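Local structure of molybdopterin biosynthesis moeA protein (1WU2) at residues Thr280-Arg285 with Pro337-Arg342; Val328-Gln333 with Ile348-Gly353. The protein probably takes part in molybdenum cofactor biosynthesis, as in related MoeA proteins that promote molybdenum insertion into molybdopterin. All coordinates share one frame; numbering follows the deposited sequence.

Interaction 1 (Thr280-Arg285 with Pro337-Arg342); sequences TIKPGR and PSQLGR
Arg-342 NE gives its hydrogen to Thr-280 O at 3.1 Å, and on the same edge of the guanidinium Arg-342 NH2 reaches Ile-281 O at 3.2 Å in a nearly straight bond (171° at the hydrogen). Both carbonyl oxygens lie within a few degrees of the guanidinium plane, although each donor sits above the plane of the carbonyl it meets. Two N-H groups on one edge of a flat group thus hold two successive peptide carbonyls, which fixes its rotation. The side chain arrives there by folding: chi2 (-62°) turns CD and chi3 turns NE back toward the strand. Thr-280 O also receives a CA-H...O contact from Arg-342 CA at 3.5 Å.

Aliphatic parts of Lys-282 and Arg-285 CB lie close to Arg-342 NH2. Lys-282 crosses Arg-342 at about a right angle, its CB 3.4 Å from Arg-342 NH2 and its CD over one guanidinium face, toward the rim. Separately, the methyl CG2 of Thr-280 rests 3.3 Å from Gly-341 O. Gly-341 occupies the third position of a type II turn from Gln-339 to Arg-342, where its positive phi is expected. The turn leads into strand 343-351, which pairs in parallel with strand 281-282; the contact therefore ties the probable molybdopterin-binding region to the C-terminal one.

Arg-285 NH1 stands 4.3 Å from Arg-342 NH1, their planes 76° apart. Across this contact the cation of Arg-342 is met by neutral carbonyls and a second cation, so its hold rests on directional bonds to the backbone, and the like charges would be expected to repel somewhat.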
ATOM      1  N   THR A 280     -14.135  -3.525  24.283  1.00 32.40           N
ATOM      2  CA  THR A 280     -15.422  -3.108  23.748  1.00 32.26           C
ATOM      3  C   THR A 280     -15.621  -3.459  22.259  1.00 32.15           C
ATOM      4  O   THR A 280     -16.751  -3.487  21.776  1.00 31.90           O
ATOM      5  CB  THR A 280     -15.581  -1.591  24.029  1.00 32.24           C
ATOM      6  OG1 THR A 280     -16.242  -1.405  25.288  1.00 32.44           O
ATOM      7  CG2 THR A 280     -16.489  -0.919  23.062  1.00 32.53           C
ATOM      8  N   ILE A 281     -14.541  -3.757  21.540  1.00 32.05           N
ATOM      9  CA  ILE A 281     -14.637  -3.974  20.092  1.00 32.09           C
ATOM     10  C   ILE A 281     -15.465  -5.213  19.726  1.00 32.20           C
ATOM     11  O   ILE A 281     -15.616  -6.134  20.527  1.00 32.16           O
ATOM     12  CB  ILE A 281     -13.233  -4.033  19.420  1.00 32.00           C
ATOM     13  CG1 ILE A 281     -12.501  -5.341  19.743  1.00 31.86           C
ATOM     14  CG2 ILE A 281     -12.393  -2.817  19.812  1.00 31.77           C
ATOM     15  CD1 ILE A 281     -11.317  -5.615  18.836  1.00 32.07           C
ATOM     16  N   LYS A 282     -15.985  -5.215  18.502  1.00 32.35           N
ATOM     17  CA  LYS A 282     -16.814  -6.299  17.992  1.00 32.65           C
ATOM     18  C   LYS A 282     -16.651  -6.382  16.468  1.00 32.72           C
ATOM     19  O   LYS A 282     -16.991  -5.426  15.775  1.00 32.85           O
ATOM     20  CB  LYS A 282     -18.287  -6.056  18.338  1.00 32.73           C
ATOM     21  CG  LYS A 282     -19.208  -7.240  18.032  1.00 33.41           C
ATOM     22  CD  LYS A 282     -20.677  -6.823  17.995  1.00 34.60           C
ATOM     23  CE  LYS A 282     -21.573  -7.937  17.452  1.00 35.22           C
ATOM     24  NZ  LYS A 282     -22.266  -7.544  16.188  1.00 35.87           N
ATOM     25  N   PRO A 283     -16.130  -7.489  15.935  1.00 32.81           N
ATOM     26  CA  PRO A 283     -15.626  -8.630  16.715  1.00 32.91           C
ATOM     27  C   PRO A 283     -14.303  -8.327  17.421  1.00 33.06           C
ATOM     28  O   PRO A 283     -13.779  -7.222  17.291  1.00 33.06           O
ATOM     29  CB  PRO A 283     -15.424  -9.715  15.650  1.00 32.91           C
ATOM     30  CG  PRO A 283     -15.172  -8.965  14.386  1.00 32.85           C
ATOM     31  CD  PRO A 283     -15.991  -7.711  14.484  1.00 32.77           C
ATOM     32  N   GLY A 284     -13.782  -9.305  18.161  1.00 33.41           N
ATOM     33  CA  GLY A 284     -12.506  -9.176  18.848  1.00 33.69           C
ATOM     34  C   GLY A 284     -12.611  -8.763  20.304  1.00 34.01           C
ATOM     35  O   GLY A 284     -11.624  -8.325  20.892  1.00 33.84           O
ATOM     36  N   ARG A 285     -13.800  -8.922  20.881  1.00 34.55           N
ATOM     37  CA  ARG A 285     -14.093  -8.509  22.260  1.00 34.92           C
ATOM     38  C   ARG A 285     -13.125  -9.067  23.320  1.00 34.64           C
ATOM     39  O   ARG A 285     -12.637  -8.303  24.149  1.00 34.57           O
ATOM     40  CB  ARG A 285     -15.562  -8.841  22.607  1.00 35.24           C
ATOM     41  CG  ARG A 285     -15.836  -9.348  24.020  1.00 37.10           C
ATOM     42  CD  ARG A 285     -17.310  -9.619  24.286  1.00 39.32           C
ATOM     43  NE  ARG A 285     -17.524 -10.235  25.593  1.00 41.59           N
ATOM     44  CZ  ARG A 285     -18.695 -10.295  26.230  1.00 43.82           C
ATOM     45  NH1 ARG A 285     -19.801  -9.778  25.692  1.00 44.46           N
ATOM     46  NH2 ARG A 285     -18.764 -10.878  27.423  1.00 44.38           N
ATOM     47  N   PRO A 337     -26.947  -0.917  11.389  1.00 36.35           N
ATOM     48  CA  PRO A 337     -27.393  -0.842  12.784  1.00 36.37           C
ATOM     49  C   PRO A 337     -26.258  -1.264  13.717  1.00 36.24           C
ATOM     50  O   PRO A 337     -25.477  -2.147  13.367  1.00 36.47           O
ATOM     51  CB  PRO A 337     -28.575  -1.819  12.844  1.00 36.46           C
ATOM     52  CG  PRO A 337     -28.435  -2.701  11.660  1.00 36.45           C
ATOM     53  CD  PRO A 337     -27.679  -1.943  10.624  1.00 36.45           C
ATOM     54  N   SER A 338     -26.164  -0.622  14.875  1.00 35.97           N
ATOM     55  CA  SER A 338     -25.023  -0.801  15.767  1.00 35.74           C
ATOM     56  C   SER A 338     -25.438  -0.832  17.234  1.00 35.36           C
ATOM     57  O   SER A 338     -26.298  -0.066  17.673  1.00 35.31           O
ATOM     58  CB  SER A 338     -24.002   0.320  15.561  1.00 35.83           C
ATOM     59  OG  SER A 338     -23.626   0.430  14.199  1.00 36.56           O
ATOM     60  N   GLN A 339     -24.801  -1.725  17.981  1.00 34.84           N
ATOM     61  CA  GLN A 339     -25.018  -1.848  19.412  1.00 34.44           C
ATOM     62  C   GLN A 339     -24.334  -0.702  20.139  1.00 33.91           C
ATOM     63  O   GLN A 339     -23.168  -0.394  19.867  1.00 33.80           O
ATOM     64  CB  GLN A 339     -24.453  -3.181  19.906  1.00 34.57           C
ATOM     65  CG  GLN A 339     -25.064  -3.687  21.196  1.00 35.17           C
ATOM     66  CD  GLN A 339     -24.463  -5.008  21.641  1.00 35.88           C
ATOM     67  OE1 GLN A 339     -23.995  -5.794  20.815  1.00 36.86           O
ATOM     68  NE2 GLN A 339     -24.485  -5.261  22.943  1.00 36.45           N
ATOM     69  N   LEU A 340     -25.064  -0.063  21.048  1.00 33.21           N
ATOM     70  CA  LEU A 340     -24.477   0.921  21.953  1.00 32.88           C
ATOM     71  C   LEU A 340     -23.622   0.175  22.968  1.00 32.35           C
ATOM     72  O   LEU A 340     -23.982  -0.918  23.404  1.00 32.30           O
ATOM     73  CB  LEU A 340     -25.553   1.749  22.665  1.00 32.80           C
ATOM     74  CG  LEU A 340     -26.255   2.826  21.829  1.00 33.21           C
ATOM     75  CD1 LEU A 340     -27.399   3.462  22.618  1.00 33.38           C
ATOM     76  CD2 LEU A 340     -25.276   3.896  21.362  1.00 33.14           C
ATOM     77  N   GLY A 341     -22.488   0.768  23.327  1.00 31.83           N
ATOM     78  CA  GLY A 341     -21.513   0.122  24.186  1.00 31.54           C
ATOM     79  C   GLY A 341     -20.505  -0.758  23.457  1.00 31.21           C
ATOM     80  O   GLY A 341     -19.595  -1.282  24.098  1.00 31.22           O
ATOM     81  N   ARG A 342     -20.653  -0.921  22.140  1.00 30.74           N
ATOM     82  CA  ARG A 342     -19.738  -1.750  21.347  1.00 30.38           C
ATOM     83  C   ARG A 342     -19.134  -0.975  20.178  1.00 30.13           C
ATOM     84  O   ARG A 342     -19.846  -0.315  19.417  1.00 30.14           O
ATOM     85  CB  ARG A 342     -20.442  -3.005  20.827  1.00 30.33           C
ATOM     86  CG  ARG A 342     -21.092  -3.868  21.913  1.00 30.09           C
ATOM     87  CD  ARG A 342     -20.123  -4.431  22.932  1.00 29.39           C
ATOM     88  NE  ARG A 342     -19.156  -5.336  22.316  1.00 29.49           N
ATOM     89  CZ  ARG A 342     -19.383  -6.614  22.026  1.00 29.56           C
ATOM     90  NH1 ARG A 342     -20.551  -7.190  22.298  1.00 29.49           N
ATOM     91  NH2 ARG A 342     -18.420  -7.330  21.464  1.00 30.07           N
TER

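Interaction 2 (Val328-Gln333 with Ile348-Gly353); sequences VKAILQ and IYYENG
Tyr-350 reaches across to Val-328 and Ala-330 from a CB that already points toward their strand. Passing outward along one side of the ring, CD1 and then CE1 meet the methyl of Ala-330, with Ala-330 CB 3.8 Å from Tyr-350 CE1 at the ring edge and near its plane. Further out, Val-328 CG1 lies 3.7 Å from Tyr-350 CZ and makes an off-centre CH-pi contact, 4.2 Å from the ring centroid and 30° off its normal. The tip, OH, stays close to the same methyl. A water lies between Tyr-350 OH and Lys-329 O, 2.5 Å from each, distances short enough to leave its exact position uncertain. A further hydrogen bond joins the hydroxyl to Lys-327 O of the second subunit, whose Val-328 packs on both Tyr-350 and Val-328.

The strands themselves do not pair here: their axes run at 103° and come no nearer than 8.8 Å. Backbone contact is made instead where the chain turns beyond strand 343-351, as Ile-331 N donates to Gly-353 O over 3.2 Å at 168°. Ile-331 CD1 lies beside the same oxygen, and Gly-353 adopts a positive phi just before strand 354-357 pairs in parallel with strand 327-332.

A tyrosine used in this way is amphipathic along its length: its ring carbons pack on Val-328 and Ala-330 of its own chain, while its hydroxyl bonds a carbonyl of the second subunit, linking the fold of one subunit to the dimer interface.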
ATOM      1  N   VAL A 328     -10.401   7.551   3.696  1.00 32.37           N
ATOM      2  CA  VAL A 328     -11.143   7.904   2.490  1.00 32.35           C
ATOM      3  C   VAL A 328     -12.594   8.265   2.826  1.00 32.47           C
ATOM      4  O   VAL A 328     -13.233   7.607   3.646  1.00 32.24           O
ATOM      5  CB  VAL A 328     -11.128   6.734   1.479  1.00 32.26           C
ATOM      6  CG1 VAL A 328     -11.895   7.092   0.213  1.00 32.27           C
ATOM      7  CG2 VAL A 328      -9.696   6.339   1.142  1.00 32.21           C
ATOM      8  N   LYS A 329     -13.097   9.313   2.179  1.00 32.74           N
ATOM      9  CA  LYS A 329     -14.496   9.728   2.306  1.00 32.93           C
ATOM     10  C   LYS A 329     -15.346   8.916   1.327  1.00 32.83           C
ATOM     11  O   LYS A 329     -14.984   8.776   0.164  1.00 32.77           O
ATOM     12  CB  LYS A 329     -14.618  11.225   2.000  1.00 33.10           C
ATOM     13  CG  LYS A 329     -16.032  11.809   2.105  1.00 33.99           C
ATOM     14  CD  LYS A 329     -16.180  13.090   1.268  1.00 35.21           C
ATOM     15  CE  LYS A 329     -16.593  14.286   2.120  1.00 35.93           C
ATOM     16  NZ  LYS A 329     -16.443  15.575   1.385  1.00 36.52           N
ATOM     17  N   ALA A 330     -16.476   8.396   1.799  1.00 32.93           N
ATOM     18  CA  ALA A 330     -17.331   7.534   0.979  1.00 33.07           C
ATOM     19  C   ALA A 330     -18.805   7.623   1.369  1.00 33.28           C
ATOM     20  O   ALA A 330     -19.137   7.810   2.533  1.00 33.09           O
ATOM     21  CB  ALA A 330     -16.859   6.095   1.069  1.00 33.01           C
ATOM     22  N   ILE A 331     -19.682   7.481   0.379  1.00 33.64           N
ATOM     23  CA  ILE A 331     -21.119   7.427   0.616  1.00 33.89           C
ATOM     24  C   ILE A 331     -21.498   5.986   0.923  1.00 34.09           C
ATOM     25  O   ILE A 331     -21.131   5.072   0.194  1.00 33.83           O
ATOM     26  CB  ILE A 331     -21.896   7.947  -0.614  1.00 34.00           C
ATOM     27  CG1 ILE A 331     -21.520   9.406  -0.899  1.00 34.03           C
ATOM     28  CG2 ILE A 331     -23.410   7.817  -0.397  1.00 34.28           C
ATOM     29  CD1 ILE A 331     -20.639   9.583  -2.120  1.00 34.55           C
ATOM     30  N   LEU A 332     -22.251   5.796   2.000  1.00 34.47           N
ATOM     31  CA  LEU A 332     -22.567   4.465   2.497  1.00 34.86           C
ATOM     32  C   LEU A 332     -23.740   3.859   1.723  1.00 35.19           C
ATOM     33  O   LEU A 332     -24.788   4.482   1.597  1.00 35.14           O
ATOM     34  CB  LEU A 332     -22.892   4.545   3.988  1.00 34.91           C
ATOM     35  CG  LEU A 332     -22.827   3.268   4.824  1.00 34.91           C
ATOM     36  CD1 LEU A 332     -21.445   2.646   4.796  1.00 34.70           C
ATOM     37  CD2 LEU A 332     -23.244   3.595   6.253  1.00 34.74           C
ATOM     38  N   GLN A 333     -23.554   2.643   1.213  1.00 35.66           N
ATOM     39  CA  GLN A 333     -24.563   1.980   0.387  1.00 36.02           C
ATOM     40  C   GLN A 333     -25.735   1.432   1.199  1.00 36.26           C
ATOM     41  O   GLN A 333     -26.876   1.467   0.738  1.00 36.43           O
ATOM     42  CB  GLN A 333     -23.936   0.835  -0.419  1.00 36.01           C
ATOM     43  CG  GLN A 333     -24.842   0.291  -1.525  1.00 36.08           C
ATOM     44  CD  GLN A 333     -24.176  -0.788  -2.361  1.00 36.41           C
ATOM     45  OE1 GLN A 333     -23.045  -0.621  -2.814  1.00 36.04           O
ATOM     46  NE2 GLN A 333     -24.880  -1.894  -2.570  1.00 37.08           N
ATOM     47  N   ILE A 348     -15.791  -3.333   4.753  1.00 27.19           N
ATOM     48  CA  ILE A 348     -16.326  -2.542   3.649  1.00 27.18           C
ATOM     49  C   ILE A 348     -15.634  -2.922   2.345  1.00 27.42           C
ATOM     50  O   ILE A 348     -14.428  -3.107   2.331  1.00 27.11           O
ATOM     51  CB  ILE A 348     -16.048  -1.043   3.924  1.00 27.11           C
ATOM     52  CG1 ILE A 348     -16.753  -0.569   5.204  1.00 26.75           C
ATOM     53  CG2 ILE A 348     -16.426  -0.180   2.712  1.00 26.90           C
ATOM     54  CD1 ILE A 348     -18.261  -0.628   5.160  1.00 26.62           C
ATOM     55  N   TYR A 349     -16.385  -3.030   1.251  1.00 27.94           N
ATOM     56  CA  TYR A 349     -15.779  -3.003  -0.079  1.00 28.46           C
ATOM     57  C   TYR A 349     -16.005  -1.630  -0.688  1.00 28.73           C
ATOM     58  O   TYR A 349     -17.133  -1.266  -1.019  1.00 28.73           O
ATOM     59  CB  TYR A 349     -16.314  -4.086  -1.018  1.00 28.57           C
ATOM     60  CG  TYR A 349     -15.476  -4.195  -2.279  1.00 29.20           C
ATOM     61  CD1 TYR A 349     -15.875  -3.584  -3.467  1.00 29.82           C
ATOM     62  CD2 TYR A 349     -14.266  -4.877  -2.269  1.00 29.76           C
ATOM     63  CE1 TYR A 349     -15.094  -3.670  -4.616  1.00 30.42           C
ATOM     64  CE2 TYR A 349     -13.480  -4.969  -3.406  1.00 30.34           C
ATOM     65  CZ  TYR A 349     -13.895  -4.367  -4.577  1.00 30.82           C
ATOM     66  OH  TYR A 349     -13.105  -4.468  -5.700  1.00 31.56           O
ATOM     67  N   TYR A 350     -14.918  -0.878  -0.823  1.00 29.16           N
ATOM     68  CA  TYR A 350     -14.947   0.460  -1.387  1.00 29.58           C
ATOM     69  C   TYR A 350     -14.632   0.426  -2.882  1.00 30.20           C
ATOM     70  O   TYR A 350     -13.578  -0.069  -3.287  1.00 30.05           O
ATOM     71  CB  TYR A 350     -13.927   1.353  -0.674  1.00 29.46           C
ATOM     72  CG  TYR A 350     -13.775   2.701  -1.329  1.00 29.27           C
ATOM     73  CD1 TYR A 350     -14.688   3.722  -1.086  1.00 29.22           C
ATOM     74  CD2 TYR A 350     -12.734   2.947  -2.218  1.00 29.27           C
ATOM     75  CE1 TYR A 350     -14.561   4.958  -1.700  1.00 29.48           C
ATOM     76  CE2 TYR A 350     -12.599   4.175  -2.839  1.00 29.45           C
ATOM     77  CZ  TYR A 350     -13.514   5.177  -2.575  1.00 29.77           C
ATOM     78  OH  TYR A 350     -13.378   6.395  -3.193  1.00 31.07           O
ATOM     79  N   GLU A 351     -15.556   0.945  -3.690  1.00 30.98           N
ATOM     80  CA  GLU A 351     -15.294   1.251  -5.098  1.00 31.84           C
ATOM     81  C   GLU A 351     -16.220   2.360  -5.610  1.00 32.32           C
ATOM     82  O   GLU A 351     -17.402   2.411  -5.252  1.00 32.33           O
ATOM     83  CB  GLU A 351     -15.416  -0.004  -5.980  1.00 32.00           C
ATOM     84  CG  GLU A 351     -16.841  -0.455  -6.284  1.00 32.88           C
ATOM     85  CD  GLU A 351     -16.898  -1.675  -7.187  1.00 34.16           C
ATOM     86  OE1 GLU A 351     -15.889  -1.977  -7.860  1.00 35.01           O
ATOM     87  OE2 GLU A 351     -17.960  -2.334  -7.224  1.00 35.19           O
ATOM     88  N   ASN A 352     -15.666   3.236  -6.453  1.00 32.90           N
ATOM     89  CA  ASN A 352     -16.406   4.346  -7.064  1.00 33.38           C
ATOM     90  C   ASN A 352     -17.029   5.291  -6.032  1.00 33.40           C
ATOM     91  O   ASN A 352     -18.195   5.664  -6.145  1.00 33.57           O
ATOM     92  CB  ASN A 352     -17.493   3.828  -8.021  1.00 33.51           C
ATOM     93  CG  ASN A 352     -16.957   2.855  -9.058  1.00 34.52           C
ATOM     94  OD1 ASN A 352     -17.717   2.082  -9.644  1.00 36.34           O
ATOM     95  ND2 ASN A 352     -15.647   2.889  -9.296  1.00 35.63           N
ATOM     96  N   GLY A 353     -16.242   5.664  -5.025  1.00 33.53           N
ATOM     97  CA  GLY A 353     -16.700   6.548  -3.964  1.00 33.54           C
ATOM     98  C   GLY A 353     -17.848   6.017  -3.120  1.00 33.61           C
ATOM     99  O   GLY A 353     -18.572   6.802  -2.513  1.00 33.65           O
TER
HETATM  100  O   HOH W   1     -14.329   8.491  -2.194  1.00 34.07           O

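The two contacts lie about 21 Å apart, centre to centre, and share no touching residues, yet one strand serves both. Strand 343-351 begins directly after Arg-342 of interaction 1 and carries Tyr-350 of interaction 2 near its far end; strand 281-282 is its neighbour in the same curled sheet. Along the chain the segments alternate, 280-285, 328-333, 337-342, 348-353, so the two contacts interlock in sequence. Their settings differ: interaction 1 is partly exposed, polar and untouched by the other subunit, whereas interaction 2 is buried and meets that subunit. Strand 343-351 thus runs from the junction with the probable molybdopterin-binding region to the dimer interface.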